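PDB 2W5N: alpha-l-arabinofuranosidase from Gibberella zeae, which probably hydrolyses arabinan as an exo-acting family GH93 glycosidase, releasing arabinobiose units from chain ends. Local coordinates for residues Q181-Q186 with D199-A204. Numbering follows the deposited sequence.
Sequences QKLVHQ and DDTKYA. With EDO (1,2-ethanediol), chain B.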
# COMPACT_ATOMS: atom_id res chain seq x y z
N GLN A 181 -19.42 1.53 1.38
CA GLN A 181 -18.12 0.94 0.97
C GLN A 181 -17.81 -0.30 1.79
O GLN A 181 -18.06 -0.33 3.00
CB GLN A 181 -16.96 1.95 1.12
CG GLN A 181 -15.63 1.44 0.58
CD GLN A 181 -14.55 2.54 0.43
OE1 GLN A 181 -14.52 3.22 -0.57
NE2 GLN A 181 -13.66 2.65 1.41
N LYS A 182 -17.30 -1.31 1.09
CA LYS A 182 -16.86 -2.57 1.70
C LYS A 182 -15.45 -2.88 1.26
O LYS A 182 -15.02 -2.42 0.23
CB LYS A 182 -17.78 -3.74 1.30
CG LYS A 182 -19.23 -3.53 1.66
CD LYS A 182 -19.93 -4.83 1.51
CE LYS A 182 -20.27 -5.04 0.07
NZ LYS A 182 -20.97 -6.38 -0.13
N LEU A 183 -14.77 -3.68 2.06
CA LEU A 183 -13.47 -4.25 1.70
C LEU A 183 -13.74 -5.61 1.10
O LEU A 183 -14.50 -6.42 1.64
CB LEU A 183 -12.55 -4.32 2.93
CG LEU A 183 -11.88 -3.01 3.34
CD1 LEU A 183 -11.30 -3.11 4.80
CD2 LEU A 183 -10.76 -2.60 2.35
N VAL A 184 -13.14 -5.85 -0.04
CA VAL A 184 -13.43 -7.03 -0.85
C VAL A 184 -12.22 -7.56 -1.55
O VAL A 184 -11.18 -6.92 -1.62
CB VAL A 184 -14.48 -6.72 -1.90
CG1 VAL A 184 -15.66 -5.98 -1.26
CG2 VAL A 184 -13.88 -5.93 -3.10
N HIS A 185 -12.34 -8.75 -2.06
CA HIS A 185 -11.25 -9.30 -2.90
C HIS A 185 -11.76 -10.19 -4.00
O HIS A 185 -12.91 -10.64 -4.01
CB HIS A 185 -10.23 -10.06 -2.05
CG HIS A 185 -10.65 -11.45 -1.67
ND1 HIS A 185 -11.12 -11.77 -0.43
CD2 HIS A 185 -10.64 -12.60 -2.39
CE1 HIS A 185 -11.39 -13.07 -0.38
NE2 HIS A 185 -11.10 -13.60 -1.57
N GLN A 186 -10.86 -10.40 -4.93
CA GLN A 186 -10.99 -11.39 -6.02
C GLN A 186 -9.68 -12.17 -6.15
O GLN A 186 -8.58 -11.69 -5.82
CB GLN A 186 -11.35 -10.74 -7.36
CG GLN A 186 -12.72 -10.08 -7.44
CD GLN A 186 -12.92 -9.29 -8.71
OE1 GLN A 186 -12.77 -8.08 -8.73
NE2 GLN A 186 -13.23 -9.99 -9.80
N ASP A 199 -16.47 -10.52 -0.01
CA ASP A 199 -16.37 -9.54 1.07
C ASP A 199 -15.34 -9.93 2.13
O ASP A 199 -15.33 -11.03 2.64
CB ASP A 199 -17.71 -9.31 1.77
CG ASP A 199 -18.69 -8.53 0.91
OD1 ASP A 199 -18.27 -7.94 -0.09
OD2 ASP A 199 -19.88 -8.52 1.24
N ASP A 200 -14.50 -8.96 2.48
CA ASP A 200 -13.47 -9.14 3.50
C ASP A 200 -13.84 -8.48 4.83
O ASP A 200 -13.49 -8.95 5.93
CB ASP A 200 -12.12 -8.56 3.01
CG ASP A 200 -11.58 -9.29 1.80
OD1 ASP A 200 -11.73 -10.55 1.73
OD2 ASP A 200 -10.99 -8.61 0.91
N THR A 201 -14.48 -7.34 4.72
CA THR A 201 -14.83 -6.53 5.87
C THR A 201 -15.91 -5.52 5.53
O THR A 201 -15.86 -4.84 4.50
CB THR A 201 -13.60 -5.78 6.48
OG1 THR A 201 -12.83 -6.67 7.31
CG2 THR A 201 -14.07 -4.63 7.36
N LYS A 202 -16.90 -5.46 6.40
CA LYS A 202 -18.04 -4.54 6.22
C LYS A 202 -18.67 -4.20 7.57
O LYS A 202 -18.64 -5.01 8.52
CB LYS A 202 -19.07 -5.15 5.26
CG LYS A 202 -19.73 -6.38 5.83
CD LYS A 202 -20.82 -6.89 4.92
CE LYS A 202 -21.48 -8.18 5.50
NZ LYS A 202 -22.39 -8.84 4.52
N TYR A 203 -19.22 -3.00 7.64
CA TYR A 203 -19.72 -2.45 8.90
C TYR A 203 -21.15 -1.94 8.77
O TYR A 203 -21.49 -1.24 7.84
CB TYR A 203 -18.80 -1.34 9.37
CG TYR A 203 -17.51 -1.87 9.94
CD1 TYR A 203 -17.54 -2.60 11.10
CD2 TYR A 203 -16.29 -1.72 9.29
CE1 TYR A 203 -16.36 -3.15 11.64
CE2 TYR A 203 -15.13 -2.25 9.80
CZ TYR A 203 -15.18 -2.99 10.97
OH TYR A 203 -14.03 -3.48 11.52
N ALA A 204 -21.97 -2.32 9.76
CA ALA A 204 -23.40 -2.07 9.71
C ALA A 204 -23.78 -0.62 10.00
O ALA A 204 -24.63 -0.31 10.85
CB ALA A 204 -24.14 -2.99 10.64
C1 EDO B . -19.47 -8.56 -3.19
O1 EDO B . -19.40 -7.40 -2.37
C2 EDO B . -20.57 -9.50 -2.74
O2 EDO B . -21.78 -8.88 -3.18
O HOH W 1 -18.98 -1.21 5.44
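Asp199 receives the ammonium group of Lys182 in a salt bridge, with NZ 2.8 Å from OD2 on the syn side of the carboxylate and a weak bond to OD1. The lysine chain bends at chi3 (-81°), which brings NZ to the Asp199 carboxylate, while CG1 of Val184 lies against OD1. A 1,2-ethanediol, probably from the crystallisation liquor, bridges the pair: its O1 accepts from NZ and donates to OD1 at 2.6 Å. Asp175 gives NZ a second carboxylate.

Asp200 enters a classic beta bulge, in which it and Thr201 together face Leu183. Both of their amides bond to Leu183 O from the same face of its carbonyl plane, Asp200 N at 2.7 Å and Thr201 N at 3.2 Å. At this bulge the Asp200 side chain points toward strand 182-186, where OD1 accepts a hydrogen bond from His185 ND1, 2.6 Å long, through its syn lone pair. The bond is nearly straight, and ring and carboxylate lie only 11° from coplanar. His185 reaches this acid with CG between its backbone N and carbonyl carbon (chi1 79°).

Thr201 closes the bulge as the antiparallel hydrogen-bonded partner of Leu183, its O accepting from Leu183 N at 2.9 Å. Beta-branched threonine suits an extended strand; its CB and methyl lie alongside Leu183 CD1, on the face covered by Pro210 and Tyr225, while OG1 bonds to Asp200 O. Lys202 then runs beside Lys182, aliphatic carbons touching, and at Tyr203 a water links N to Gln181 O.

This hairpin thus ends an antiparallel four-stranded blade of the six-bladed propeller. Asp200 probably keeps its buried imidazole partner protonated at ND1 and fixes the ring's rotation, while the carboxylates around Lys182 would stabilise its charge.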